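Local coordinates for alkylpurine DNA glycosylase AlkC (Pseudomonas fluorescens, PDB 5VHV), which probably excises alkylated purine bases from damaged DNA as a base excision repair glycosylase that does not flip the damaged base out of the duplex, at residues N198-K202 / R231-K235; L209-E213 / N238-L244. All coordinates share one frame; numbering follows the deposited sequence.

Contact 1. Residues N198-K202 / R231-K235. With nucleotides of chain C.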
ATOM      1  N   ASN A 198      -3.989  -1.383  -8.613  1.00 16.43           N
ATOM      2  CA  ASN A 198      -2.601  -1.790  -8.826  1.00 12.81           C
ATOM      3  C   ASN A 198      -2.378  -3.243  -8.397  1.00 15.46           C
ATOM      4  O   ASN A 198      -1.711  -4.007  -9.104  1.00 15.66           O
ATOM      5  CB  ASN A 198      -1.666  -0.821  -8.088  1.00 13.26           C
ATOM      6  CG  ASN A 198      -0.214  -1.157  -8.271  1.00 19.18           C
ATOM      7  OD1 ASN A 198       0.288  -1.210  -9.395  1.00 17.75           O
ATOM      8  ND2 ASN A 198       0.484  -1.353  -7.169  1.00 16.43           N
ATOM      9  N   ASP A 199      -2.937  -3.658  -7.255  1.00 14.26           N
ATOM     10  CA  ASP A 199      -2.907  -5.083  -6.893  1.00 14.04           C
ATOM     11  C   ASP A 199      -3.407  -5.965  -8.042  1.00 14.88           C
ATOM     12  O   ASP A 199      -2.833  -7.015  -8.339  1.00 16.66           O
ATOM     13  CB  ASP A 199      -3.791  -5.383  -5.672  1.00 16.02           C
ATOM     14  CG  ASP A 199      -3.247  -4.882  -4.343  1.00 16.23           C
ATOM     15  OD1 ASP A 199      -2.154  -4.290  -4.228  1.00 15.70           O
ATOM     16  OD2 ASP A 199      -3.981  -5.132  -3.363  1.00 15.37           O
ATOM     17  N   ILE A 200      -4.541  -5.596  -8.635  1.00 14.83           N
ATOM     18  CA  ILE A 200      -5.126  -6.423  -9.688  1.00 14.67           C
ATOM     19  C   ILE A 200      -4.180  -6.514 -10.866  1.00 16.03           C
ATOM     20  O   ILE A 200      -4.109  -7.558 -11.530  1.00 18.30           O
ATOM     21  CB  ILE A 200      -6.499  -5.878 -10.123  1.00 14.91           C
ATOM     22  CG1 ILE A 200      -7.467  -5.863  -8.931  1.00 15.43           C
ATOM     23  CG2 ILE A 200      -7.090  -6.710 -11.262  1.00 19.00           C
ATOM     24  CD1 ILE A 200      -8.789  -5.181  -9.244  1.00 20.18           C
ATOM     25  N   THR A 201      -3.431  -5.442 -11.143  1.00 16.19           N
ATOM     26  CA  THR A 201      -2.575  -5.481 -12.317  1.00 14.50           C
ATOM     27  C   THR A 201      -1.497  -6.542 -12.183  1.00 19.49           C
ATOM     28  O   THR A 201      -0.908  -6.927 -13.203  1.00 19.47           O
ATOM     29  CB  THR A 201      -1.897  -4.130 -12.644  1.00 16.19           C
ATOM     30  OG1 THR A 201      -0.922  -3.773 -11.656  1.00 16.76           O
ATOM     31  CG2 THR A 201      -2.896  -3.006 -12.839  1.00 19.30           C
ATOM     32  N   LYS A 202      -1.217  -7.018 -10.961  1.00 17.81           N
ATOM     33  CA  LYS A 202      -0.198  -8.052 -10.793  1.00 15.77           C
ATOM     34  C   LYS A 202      -0.659  -9.385 -11.369  1.00 21.57           C
ATOM     35  O   LYS A 202       0.174 -10.220 -11.736  1.00 21.72           O
ATOM     36  CB  LYS A 202       0.168  -8.233  -9.315  1.00 17.01           C
ATOM     37  CG  LYS A 202       0.606  -6.919  -8.602  1.00 24.43           C
ATOM     38  CD  LYS A 202       1.534  -6.048  -9.432  1.00 38.89           C
ATOM     39  CE  LYS A 202       1.922  -4.764  -8.677  1.00 30.27           C
ATOM     40  NZ  LYS A 202       2.605  -5.100  -7.393  1.00 25.33           N
ATOM     41  N   ARG A 231       0.492   2.426 -12.066  1.00 18.53           N
ATOM     42  CA  ARG A 231       1.893   2.801 -11.861  1.00 14.92           C
ATOM     43  C   ARG A 231       2.855   1.652 -12.131  1.00 17.25           C
ATOM     44  O   ARG A 231       3.971   1.893 -12.610  1.00 16.28           O
ATOM     45  CB  ARG A 231       2.080   3.344 -10.452  1.00 13.46           C
ATOM     46  CG  ARG A 231       1.914   2.323  -9.302  1.00 13.98           C
ATOM     47  CD  ARG A 231       1.904   3.105  -8.010  1.00 20.61           C
ATOM     48  NE  ARG A 231       1.938   2.324  -6.786  1.00 15.58           N
ATOM     49  CZ  ARG A 231       0.873   1.964  -6.076  1.00 15.21           C
ATOM     50  NH1 ARG A 231      -0.345   2.237  -6.497  1.00 14.83           N
ATOM     51  NH2 ARG A 231       1.043   1.344  -4.919  1.00 15.80           N
ATOM     52  N   SER A 232       2.470   0.410 -11.820  1.00 16.14           N
ATOM     53  CA  SER A 232       3.368  -0.708 -12.082  1.00 16.20           C
ATOM     54  C   SER A 232       3.441  -0.993 -13.576  1.00 14.48           C
ATOM     55  O   SER A 232       4.526  -1.192 -14.132  1.00 17.54           O
ATOM     56  CB  SER A 232       2.913  -1.954 -11.302  1.00 16.79           C
ATOM     57  OG  SER A 232       2.909  -1.704  -9.901  1.00 16.64           O
ATOM     58  N   LEU A 233       2.299  -0.965 -14.260  1.00 16.09           N
ATOM     59  CA  LEU A 233       2.316  -1.199 -15.703  1.00 18.16           C
ATOM     60  C   LEU A 233       3.066  -0.093 -16.438  1.00 17.22           C
ATOM     61  O   LEU A 233       3.738  -0.366 -17.438  1.00 17.51           O
ATOM     62  CB  LEU A 233       0.890  -1.325 -16.237  1.00 15.20           C
ATOM     63  CG  LEU A 233       0.087  -2.514 -15.681  1.00 16.81           C
ATOM     64  CD1 LEU A 233      -1.319  -2.586 -16.291  1.00 17.20           C
ATOM     65  CD2 LEU A 233       0.813  -3.821 -15.927  1.00 21.96           C
ATOM     66  N   ILE A 234       2.985   1.141 -15.945  1.00 17.22           N
ATOM     67  CA  ILE A 234       3.730   2.234 -16.571  1.00 15.95           C
ATOM     68  C   ILE A 234       5.229   1.988 -16.455  1.00 17.73           C
ATOM     69  O   ILE A 234       5.978   2.202 -17.416  1.00 17.72           O
ATOM     70  CB  ILE A 234       3.323   3.586 -15.949  1.00 18.43           C
ATOM     71  CG1 ILE A 234       1.905   3.964 -16.404  1.00 17.88           C
ATOM     72  CG2 ILE A 234       4.312   4.728 -16.333  1.00 19.41           C
ATOM     73  CD1 ILE A 234       1.276   5.021 -15.565  1.00 20.58           C
ATOM     74  N   LYS A 235       5.689   1.567 -15.273  1.00 16.19           N
ATOM     75  CA  LYS A 235       7.104   1.255 -15.091  1.00 15.67           C
ATOM     76  C   LYS A 235       7.542   0.108 -15.990  1.00 15.54           C
ATOM     77  O   LYS A 235       8.683   0.093 -16.472  1.00 17.87           O
ATOM     78  CB  LYS A 235       7.374   0.934 -13.616  1.00 13.92           C
ATOM     79  CG  LYS A 235       7.440   2.177 -12.747  1.00 14.26           C
ATOM     80  CD  LYS A 235       7.905   1.870 -11.335  1.00 13.26           C
ATOM     81  CE  LYS A 235       6.852   1.049 -10.584  1.00 15.57           C
ATOM     82  NZ  LYS A 235       7.285   0.793  -9.160  1.00 16.37           N
TER
ATOM     83  P    DA C   6       4.102  -2.467  -5.378  1.00 17.88           P
ATOM     84  OP1  DA C   6       2.842  -2.649  -6.168  1.00 21.13           O
ATOM     85  OP2  DA C   6       5.130  -1.492  -5.788  1.00 17.48           O
ATOM     86  O5'  DA C   6       3.797  -2.140  -3.857  1.00 17.10           O
ATOM     87  C5'  DA C   6       2.682  -2.749  -3.203  1.00 18.32           C
ATOM     88  C4'  DA C   6       2.717  -2.438  -1.728  1.00 17.80           C
ATOM     89  O4'  DA C   6       3.901  -3.031  -1.141  1.00 18.92           O
ATOM     90  C3'  DA C   6       2.787  -0.927  -1.394  1.00 18.36           C
ATOM     91  O3'  DA C   6       1.659  -0.516  -0.621  1.00 18.47           O
ATOM     92  C2'  DA C   6       4.066  -0.780  -0.601  1.00 20.04           C
ATOM     93  C1'  DA C   6       4.308  -2.182  -0.101  1.00 19.08           C
ATOM     94  N9   DA C   6       5.691  -2.422   0.271  1.00 19.63           N
ATOM     95  C8   DA C   6       6.813  -2.124  -0.450  1.00 20.65           C
ATOM     96  N7   DA C   6       7.928  -2.399   0.179  1.00 23.58           N
ATOM     97  C5   DA C   6       7.501  -2.872   1.406  1.00 18.52           C
ATOM     98  C6   DA C   6       8.190  -3.312   2.546  1.00 15.31           C
ATOM     99  N6   DA C   6       9.536  -3.355   2.627  1.00 20.56           N
ATOM    100  N1   DA C   6       7.455  -3.744   3.597  1.00 18.15           N
ATOM    101  C2   DA C   6       6.121  -3.705   3.511  1.00 22.05           C
ATOM    102  N3   DA C   6       5.363  -3.289   2.497  1.00 18.47           N
ATOM    103  C4   DA C   6       6.121  -2.887   1.470  1.00 18.11           C
TER
HETATM  104  O   HOH W   1      -0.148  -0.964 -12.380  1.00 17.05           O

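Contact 2. Residues L209-E213 / N238-L244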
ATOM      1  N   LEU A 209      -6.646  -2.561 -17.560  1.00 19.92           N
ATOM      2  CA  LEU A 209      -6.475  -1.678 -18.707  1.00 20.49           C
ATOM      3  C   LEU A 209      -7.796  -1.474 -19.431  1.00 21.50           C
ATOM      4  O   LEU A 209      -8.173  -0.343 -19.758  1.00 24.69           O
ATOM      5  CB  LEU A 209      -5.421  -2.244 -19.661  1.00 21.24           C
ATOM      6  CG  LEU A 209      -3.994  -2.220 -19.100  1.00 19.09           C
ATOM      7  CD1 LEU A 209      -3.108  -3.211 -19.884  1.00 23.92           C
ATOM      8  CD2 LEU A 209      -3.411  -0.814 -19.154  1.00 22.30           C
ATOM      9  N   SER A 210      -8.528  -2.560 -19.670  1.00 23.50           N
ATOM     10  CA  SER A 210      -9.830  -2.435 -20.304  1.00 25.22           C
ATOM     11  C   SER A 210     -10.773  -1.588 -19.457  1.00 25.06           C
ATOM     12  O   SER A 210     -11.509  -0.743 -19.989  1.00 25.46           O
ATOM     13  CB  SER A 210     -10.420  -3.820 -20.558  1.00 30.26           C
ATOM     14  OG  SER A 210      -9.692  -4.494 -21.570  1.00 29.31           O
ATOM     15  N   LEU A 211     -10.777  -1.813 -18.139  1.00 24.61           N
ATOM     16  CA  LEU A 211     -11.628  -1.032 -17.247  1.00 23.04           C
ATOM     17  C   LEU A 211     -11.346   0.454 -17.388  1.00 23.18           C
ATOM     18  O   LEU A 211     -12.257   1.254 -17.630  1.00 22.40           O
ATOM     19  CB  LEU A 211     -11.405  -1.470 -15.796  1.00 22.61           C
ATOM     20  CG  LEU A 211     -12.315  -0.827 -14.740  1.00 25.95           C
ATOM     21  CD1 LEU A 211     -13.731  -1.416 -14.828  1.00 27.70           C
ATOM     22  CD2 LEU A 211     -11.742  -0.990 -13.327  1.00 26.08           C
ATOM     23  N   ILE A 212     -10.077   0.845 -17.246  1.00 22.36           N
ATOM     24  CA  ILE A 212      -9.751   2.262 -17.232  1.00 20.13           C
ATOM     25  C   ILE A 212      -9.897   2.868 -18.627  1.00 26.01           C
ATOM     26  O   ILE A 212     -10.195   4.063 -18.773  1.00 22.94           O
ATOM     27  CB  ILE A 212      -8.351   2.448 -16.614  1.00 18.37           C
ATOM     28  CG1 ILE A 212      -8.355   1.960 -15.165  1.00 24.29           C
ATOM     29  CG2 ILE A 212      -7.935   3.900 -16.662  1.00 21.53           C
ATOM     30  CD1 ILE A 212      -6.977   2.039 -14.480  1.00 21.37           C
ATOM     31  N   GLU A 213      -9.773   2.058 -19.675  1.00 21.69           N
ATOM     32  CA  GLU A 213     -10.079   2.561 -21.005  1.00 22.51           C
ATOM     33  C   GLU A 213     -11.554   2.942 -21.154  1.00 26.90           C
ATOM     34  O   GLU A 213     -11.906   3.645 -22.104  1.00 25.58           O
ATOM     35  CB  GLU A 213      -9.665   1.519 -22.051  1.00 29.23           C
ATOM     36  CG  GLU A 213      -8.143   1.477 -22.234  1.00 26.13           C
ATOM     37  CD  GLU A 213      -7.647   0.283 -23.014  1.00 32.22           C
ATOM     38  OE1 GLU A 213      -8.464  -0.580 -23.398  1.00 28.71           O
ATOM     39  OE2 GLU A 213      -6.417   0.210 -23.228  1.00 29.29           O
ATOM     40  N   ASN A 238       4.237  -0.667 -20.359  1.00 17.84           N
ATOM     41  CA  ASN A 238       3.021  -1.142 -21.016  1.00 19.10           C
ATOM     42  C   ASN A 238       2.438  -0.048 -21.909  1.00 22.72           C
ATOM     43  O   ASN A 238       2.145   1.055 -21.437  1.00 19.45           O
ATOM     44  CB  ASN A 238       2.002  -1.570 -19.961  1.00 17.71           C
ATOM     45  CG  ASN A 238       0.733  -2.108 -20.572  1.00 26.69           C
ATOM     46  OD1 ASN A 238      -0.138  -1.352 -20.982  1.00 23.22           O
ATOM     47  ND2 ASN A 238       0.621  -3.422 -20.632  1.00 26.00           N
ATOM     48  N   THR A 239       2.257  -0.357 -23.205  1.00 23.92           N
ATOM     49  CA  THR A 239       1.842   0.669 -24.164  1.00 23.71           C
ATOM     50  C   THR A 239       0.427   1.171 -23.886  1.00 23.31           C
ATOM     51  O   THR A 239       0.162   2.378 -23.982  1.00 26.05           O
ATOM     52  CB  THR A 239       1.930   0.116 -25.587  1.00 25.74           C
ATOM     53  OG1 THR A 239       3.227  -0.455 -25.777  1.00 27.56           O
ATOM     54  CG2 THR A 239       1.710   1.235 -26.602  1.00 32.55           C
ATOM     55  N   ARG A 240      -0.495   0.261 -23.557  1.00 25.99           N
ATOM     56  CA  ARG A 240      -1.866   0.670 -23.255  1.00 21.62           C
ATOM     57  C   ARG A 240      -1.908   1.581 -22.037  1.00 20.49           C
ATOM     58  O   ARG A 240      -2.629   2.585 -22.023  1.00 21.11           O
ATOM     59  CB  ARG A 240      -2.742  -0.553 -23.020  1.00 20.54           C
ATOM     60  CG  ARG A 240      -3.165  -1.271 -24.305  1.00 26.75           C
ATOM     61  CD  ARG A 240      -3.825  -2.577 -23.960  1.00 29.93           C
ATOM     62  NE  ARG A 240      -5.201  -2.383 -23.510  1.00 26.54           N
ATOM     63  CZ  ARG A 240      -5.998  -3.347 -23.080  1.00 25.95           C
ATOM     64  NH1 ARG A 240      -5.561  -4.594 -22.988  1.00 27.60           N
ATOM     65  NH2 ARG A 240      -7.243  -3.058 -22.732  1.00 27.30           N
ATOM     66  N   ALA A 241      -1.122   1.258 -21.019  1.00 18.48           N
ATOM     67  CA  ALA A 241      -1.074   2.105 -19.828  1.00 22.60           C
ATOM     68  C   ALA A 241      -0.456   3.465 -20.134  1.00 23.04           C
ATOM     69  O   ALA A 241      -0.983   4.500 -19.719  1.00 20.83           O
ATOM     70  CB  ALA A 241      -0.300   1.395 -18.726  1.00 17.75           C
ATOM     71  N   LEU A 242       0.686   3.490 -20.834  1.00 21.27           N
ATOM     72  CA  LEU A 242       1.280   4.768 -21.205  1.00 21.42           C
ATOM     73  C   LEU A 242       0.326   5.596 -22.063  1.00 22.31           C
ATOM     74  O   LEU A 242       0.260   6.824 -21.928  1.00 23.00           O
ATOM     75  CB  LEU A 242       2.601   4.531 -21.939  1.00 20.13           C
ATOM     76  CG  LEU A 242       3.744   4.130 -20.988  1.00 20.18           C
ATOM     77  CD1 LEU A 242       4.878   3.421 -21.745  1.00 24.51           C
ATOM     78  CD2 LEU A 242       4.259   5.356 -20.273  1.00 23.52           C
ATOM     79  N   THR A 243      -0.422   4.939 -22.950  1.00 23.12           N
ATOM     80  CA  THR A 243      -1.351   5.662 -23.809  1.00 27.86           C
ATOM     81  C   THR A 243      -2.439   6.334 -22.978  1.00 31.14           C
ATOM     82  O   THR A 243      -2.849   7.466 -23.269  1.00 25.21           O
ATOM     83  CB  THR A 243      -1.961   4.706 -24.842  1.00 24.28           C
ATOM     84  OG1 THR A 243      -0.938   4.201 -25.715  1.00 24.37           O
ATOM     85  CG2 THR A 243      -3.022   5.416 -25.711  1.00 28.00           C
ATOM     86  N   LEU A 244      -2.921   5.657 -21.938  1.00 26.22           N
ATOM     87  CA  LEU A 244      -3.896   6.293 -21.058  1.00 22.43           C
ATOM     88  C   LEU A 244      -3.316   7.535 -20.395  1.00 26.35           C
ATOM     89  O   LEU A 244      -4.055   8.466 -20.084  1.00 24.42           O
ATOM     90  CB  LEU A 244      -4.388   5.288 -19.997  1.00 21.55           C
ATOM     91  CG  LEU A 244      -5.393   4.273 -20.530  1.00 23.32           C
ATOM     92  CD1 LEU A 244      -5.473   3.092 -19.590  1.00 23.33           C
ATOM     93  CD2 LEU A 244      -6.763   4.904 -20.714  1.00 25.22           C
TER
HETATM   94  O   HOH W   2      -4.857   2.429 -23.735  1.00 25.15           O

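Contact 1. Residues N198-K202 / R231-K235
Asn198 and Ser232 face each other where residues 198-202 lie against helix 231-235, their CA atoms 6.9 Å apart, with those of Thr201 and Leu233 at 7.3 Å. The amide of Asn198 carries the contact by using its two ends differently. Its CG stands anti to the backbone N (chi1 -179°), which carries the amide across to the second helix. There OD1 accepts from Ser232 OG at 2.7 Å, on a lone pair in the carbonyl plane, and this bond helps fix which way the amide is turned. ND2 is thereby directed to the DNA, where it donates to OP1 of DA6 of chain C at 2.9 Å along a bent path (137°). Lys202 NZ reaches the same OP1 at 2.8 Å, its bent chain passing Ser232 OG, so one phosphate oxygen is gripped by two donors. The Asn198 amide also stacks on the Arg231 guanidinium, the planes 28° apart and ND2 3.5 Å above the face. Arg231 NH1 itself bonds to Asn195 and the carbonyl of His228. Farther from the DNA, a water donates to Thr201 OG1 and accepts from Leu233 N, while Thr201 CG2 packs on Leu233 CD1 at 3.8 Å. Leu233 continues onto helices 205-213 and 239-244, and Ile234 and Lys235 lie against strand 305-314, so this DNA-binding edge of the helical array borders the beta domain.

Contact 2. Residues L209-E213 / N238-L244
Arg240 leaves its helix with CG anti to the carbonyl carbon and bends at chi3 (78°), a turn that lays the guanidinium over Leu209 and presents its NE and NH2 edge to Glu213, whose chain runs extended beyond CG. The result is a side-on, two-nitrogen salt bridge: NH2 meets Glu213 OE1 at 2.8 Å and NE meets OE2 at 2.9 Å. Both oxygens lie near the guanidinium plane, but the carboxylate is turned 41° from it, and OE1 is approached from above its own plane. NH2 also donates to Ser210 OG at 3.1 Å, in the guanidinium plane, while Leu209 CB sits 3.6 Å above the centre of one face. A water donates to both Glu213 OE2 and the Arg240 carbonyl, a further, water-mediated link. A leucine in place of Arg240 would probably leave the Glu213 carboxylate without its charged mate and less firmly held, and take a donor from Ser210 OG. On the buried side, Leu209 CD2 packs on Ala241 CB at 3.8 Å and Leu244 CD1 on Ile212 CG2 at 3.9 Å. Asn238 caps the second helix, its OD1 accepting from Ala241 N at 2.8 Å, and presents the same amide to Leu209 CD1. The axes of the short segments 209-213 and 239-244 approach to 10.5 Å at 22°, near-parallel packing consistent with the HEAT-like helical stacks of DNA alkylation repair enzymes.

Overall arrangement
The two contacts adjoin, their centres about 11 Å apart, and their segments alternate along the chain: helices 187-201 and 205-213 follow each other, as do helices 231-235 and 239-244. Leu233 is shared by both. Its carbonyl O lies 3.0 Å from Asn238 N, a probable hydrogen bond, while its CD1 packs on Leu209 CG and its CB on Ala241 CB, both at 3.9 Å. Contact 1 lies at the DNA, with Arg231 packing on a modified base, whereas the nearest atom of contact 2 is about 12 Å from the nucleic acid. The pair illustrates how neighbouring helices of one array can have very different surroundings, contact 1 meeting a DNA phosphate and contact 2 joining helices away from it.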